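Local coordinates for eukaryotic translation initiation factor 4 gamma 5 (Trypanosoma cruzi, PDB 6OZU), which probably acts as a scaffold in cap-dependent translation initiation, its helical MIF4G domain being the kind of module that in related factors recruits the helicase eIF4A, at residues Gly16-Glu20 with Gly21-Lys25; Ile61-Pro64 with Tyr65-Leu69. All coordinates share one frame; numbering follows the deposited sequence.

Interaction 1. Residues Gly16-Glu20 with Gly21-Lys25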
# COMPACT_ATOMS: atom_id res chain seq x y z
N GLY A 16 3.45 7.79 17.71
CA GLY A 16 4.67 7.51 18.46
C GLY A 16 4.47 6.37 19.44
O GLY A 16 5.10 5.31 19.28
N ARG A 17 3.56 6.54 20.44
CA ARG A 17 3.28 5.52 21.46
C ARG A 17 2.57 4.24 20.97
O ARG A 17 2.49 3.29 21.74
CB ARG A 17 2.53 6.08 22.71
CG ARG A 17 1.63 7.28 22.53
CD ARG A 17 1.26 7.92 23.86
NE ARG A 17 0.15 8.88 23.72
CZ ARG A 17 0.29 10.20 23.78
NH1 ARG A 17 -0.77 10.99 23.64
NH2 ARG A 17 1.47 10.75 24.00
N VAL A 18 2.11 4.16 19.71
CA VAL A 18 1.37 2.98 19.25
C VAL A 18 2.30 1.75 19.04
O VAL A 18 3.39 1.83 18.45
CB VAL A 18 0.43 3.27 18.03
CG1 VAL A 18 1.18 3.39 16.71
CG2 VAL A 18 -0.68 2.23 17.94
N GLY A 19 1.82 0.63 19.59
CA GLY A 19 2.42 -0.70 19.55
C GLY A 19 1.38 -1.79 19.75
O GLY A 19 0.19 -1.49 19.93
N GLU A 20 1.83 -3.06 19.72
CA GLU A 20 0.99 -4.26 19.88
C GLU A 20 0.15 -4.22 21.18
O GLU A 20 -1.08 -4.36 21.13
CB GLU A 20 1.86 -5.52 19.81
CG GLU A 20 1.10 -6.85 19.81
CD GLU A 20 1.88 -8.03 20.36
OE1 GLU A 20 2.31 -7.95 21.54
OE2 GLU A 20 2.05 -9.04 19.64
N GLY A 21 0.83 -3.96 22.30
CA GLY A 21 0.23 -3.91 23.63
C GLY A 21 -0.81 -2.83 23.88
O GLY A 21 -1.83 -3.11 24.51
N ASN A 22 -0.56 -1.58 23.39
CA ASN A 22 -1.45 -0.43 23.66
C ASN A 22 -2.33 0.06 22.49
O ASN A 22 -2.96 1.11 22.63
CB ASN A 22 -0.65 0.75 24.24
CG ASN A 22 0.33 1.44 23.32
OD1 ASN A 22 0.39 1.23 22.10
ND2 ASN A 22 1.14 2.30 23.90
N LEU A 23 -2.41 -0.70 21.39
CA LEU A 23 -3.25 -0.36 20.24
C LEU A 23 -4.71 0.00 20.66
O LEU A 23 -5.19 1.06 20.22
CB LEU A 23 -3.19 -1.45 19.16
CG LEU A 23 -4.03 -1.25 17.89
CD1 LEU A 23 -3.54 -0.07 17.05
CD2 LEU A 23 -4.04 -2.51 17.07
N PRO A 24 -5.40 -0.76 21.57
CA PRO A 24 -6.77 -0.37 21.97
C PRO A 24 -6.87 0.98 22.70
O PRO A 24 -7.88 1.68 22.54
CB PRO A 24 -7.22 -1.53 22.87
CG PRO A 24 -6.32 -2.67 22.52
CD PRO A 24 -5.01 -2.03 22.22
N LYS A 25 -5.82 1.34 23.47
CA LYS A 25 -5.73 2.62 24.19
C LYS A 25 -5.49 3.74 23.18
O LYS A 25 -5.98 4.86 23.37
CB LYS A 25 -4.60 2.59 25.25
CG LYS A 25 -4.62 3.80 26.19
CD LYS A 25 -3.51 3.79 27.24
CE LYS A 25 -3.65 4.98 28.16
NZ LYS A 25 -2.70 4.93 29.31
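Asn22 reaches back to the backbone of Arg17 and Gly19 in a local side-chain-to-backbone contact that spans the turn between helix 6-17 and helix 23-31, near the N-terminal end of the chain. The chain leaves helical geometry at Val18, runs extended through Gly19 and turns again at Glu20 and Gly21. Both ends of the Asn22 amide are engaged. ND2 donates to Arg17 O at 2.7 Å; the acceptor lies almost in the amide plane, but the nitrogen stands above the plane of the Arg17 carbonyl. On the other branch OD1 accepts from Gly19 N at 3.0 Å, a more bent bond with an N-H...O angle of 135°. A chi1 of 68° sets CG between the backbone N and carbonyl carbon of Asn22 and turns the amide back toward residues 17-19. Beside these bonds, Val18 CG2 meets Leu23 CD1 at 3.8 Å, the two side chains running side by side toward helix 63-76, where Leu23 packs on Lys68. Arg17 directs its guanidinium group elsewhere, to a salt bridge with Glu29. With donor and acceptor both used, the amide orientation is probably settled, because ND2 faces a carbonyl and OD1 an N-H, and one side chain ties the last turn of the first helix to the start of the second.

Interaction 2. Residues Ile61-Pro64 with Tyr65-Leu69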
# COMPACT_ATOMS: atom_id res chain seq x y z
N ILE A 61 7.62 -1.97 10.64
CA ILE A 61 7.07 -2.77 11.75
C ILE A 61 5.78 -2.15 12.35
O ILE A 61 4.84 -2.90 12.64
CB ILE A 61 8.13 -3.06 12.87
CG1 ILE A 61 9.55 -2.52 12.54
CG2 ILE A 61 8.16 -4.55 13.21
CD1 ILE A 61 9.86 -1.08 13.04
N PHE A 62 5.78 -0.81 12.60
CA PHE A 62 4.66 -0.05 13.17
C PHE A 62 3.61 0.37 12.13
O PHE A 62 2.53 0.81 12.52
CB PHE A 62 5.13 1.21 13.93
CG PHE A 62 6.49 1.23 14.58
CD1 PHE A 62 6.91 0.19 15.40
CD2 PHE A 62 7.31 2.36 14.48
CE1 PHE A 62 8.17 0.22 16.00
CE2 PHE A 62 8.56 2.40 15.10
CZ PHE A 62 8.98 1.32 15.85
N VAL A 63 3.93 0.26 10.83
CA VAL A 63 3.03 0.66 9.74
C VAL A 63 1.67 -0.09 9.83
O VAL A 63 0.65 0.60 9.69
CB VAL A 63 3.70 0.62 8.34
CG1 VAL A 63 2.69 0.96 7.24
CG2 VAL A 63 4.86 1.60 8.27
N PRO A 64 1.58 -1.41 10.16
CA PRO A 64 0.24 -2.03 10.29
C PRO A 64 -0.60 -1.38 11.39
O PRO A 64 -1.82 -1.38 11.29
CB PRO A 64 0.54 -3.49 10.64
CG PRO A 64 1.95 -3.72 10.25
CD PRO A 64 2.64 -2.41 10.40
N TYR A 65 0.07 -0.81 12.43
CA TYR A 65 -0.62 -0.14 13.54
C TYR A 65 -1.17 1.21 13.13
O TYR A 65 -2.25 1.57 13.60
CB TYR A 65 0.26 -0.03 14.80
CG TYR A 65 0.74 -1.38 15.30
CD1 TYR A 65 -0.13 -2.24 15.96
CD2 TYR A 65 2.04 -1.81 15.06
CE1 TYR A 65 0.29 -3.50 16.39
CE2 TYR A 65 2.47 -3.06 15.48
CZ TYR A 65 1.60 -3.90 16.16
OH TYR A 65 2.02 -5.14 16.57
N TYR A 66 -0.44 1.96 12.27
CA TYR A 66 -0.84 3.27 11.74
C TYR A 66 -2.07 3.07 10.90
O TYR A 66 -3.05 3.82 11.03
CB TYR A 66 0.26 3.88 10.84
CG TYR A 66 1.60 4.10 11.49
CD1 TYR A 66 1.71 4.34 12.86
CD2 TYR A 66 2.76 4.09 10.73
CE1 TYR A 66 2.94 4.56 13.46
CE2 TYR A 66 4.01 4.25 11.33
CZ TYR A 66 4.10 4.51 12.69
OH TYR A 66 5.32 4.70 13.28
N VAL A 67 -2.02 2.04 10.04
CA VAL A 67 -3.08 1.62 9.13
C VAL A 67 -4.31 1.14 9.94
O VAL A 67 -5.43 1.47 9.57
CB VAL A 67 -2.51 0.61 8.09
CG1 VAL A 67 -3.59 -0.13 7.35
CG2 VAL A 67 -1.60 1.32 7.08
N LYS A 68 -4.09 0.45 11.09
CA LYS A 68 -5.17 0.00 11.98
C LYS A 68 -5.87 1.17 12.72
O LYS A 68 -7.02 1.03 13.13
CB LYS A 68 -4.67 -1.05 12.98
CG LYS A 68 -4.60 -2.44 12.38
CD LYS A 68 -4.01 -3.45 13.36
CE LYS A 68 -3.69 -4.75 12.69
NZ LYS A 68 -2.61 -4.61 11.69
N LEU A 69 -5.16 2.31 12.87
CA LEU A 69 -5.68 3.53 13.51
C LEU A 69 -6.60 4.24 12.53
O LEU A 69 -7.61 4.80 12.95
CB LEU A 69 -4.54 4.47 13.96
CG LEU A 69 -3.76 4.07 15.22
CD1 LEU A 69 -2.52 4.93 15.40
CD2 LEU A 69 -4.63 4.13 16.48
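Phe62 and Tyr66, four residues apart where the chain enters helix 63-76, lie side by side and point the same way. Phe62 O faces one side of the Tyr66 ring, over its centre and 3.5 Å from the plane, and also accepts the backbone N-H of Tyr66 and, weakly, that of Tyr65. The phenol end runs on to the Phe62 side chain: Tyr66 CZ is 3.7 Å from Phe62 CB, and Tyr66 OH comes to the edge of the phenyl ring, 3.3 Å from Phe62 CD2. Ile61 CD1 lies over one face of the phenyl ring, toward its rim. Val63 crosses Tyr66 at about a right angle, its CG2 4.1 Å from Tyr66 CD2. Tyr65 takes a different course. Although its chi1 (-58°) nearly equals that of Tyr66, it leaves the helix one residue earlier, and its own edge meets Phe62 CA, 3.7 Å from Tyr65 CD2. Further along, Lys68 folds back over Pro64. Its chain is extended until a bend at chi4 (66°) returns NZ to Pro64 O at 3.3 Å, a weak bond added to the backbone one from Lys68 N; NZ has its stronger partner in His145 NE2. The Tyr66 hydroxyl is held by Lys53, with a weak bond to Asp59. Around the helix, Val63 and Val67 pack on Phe138 of helix 118-144, Tyr65 reaches Leu23 at the start of helix 23-31, and Tyr66 and Leu69 rest on Leu15 of helix 6-17, so these opening turns lie between helices 6-17 and 23-31 and the long helix 118-144.

Interaction 1 is a surface contact, its centre about 21 Å from the centre of the chain, while interaction 2 is partly buried, its centre about 12 Å from that point. The two are neighbours, their centres about 10 Å apart, and they touch directly: Glu20 CB lies 3.3 Å from Tyr65 OH, and Val18 CG1 is 3.9 Å from Tyr66 CE1. The turn joining helices 6-17 and 23-31 is thereby laid against the opening turns of helix 63-76. Their chemistry differs accordingly. In residues 16-25 a single amide bonds to backbone atoms, with a small apolar pair beside it; in residues 61-69 helical backbone bonds accompany aromatic and aliphatic packing, with polar ends turned to other partners.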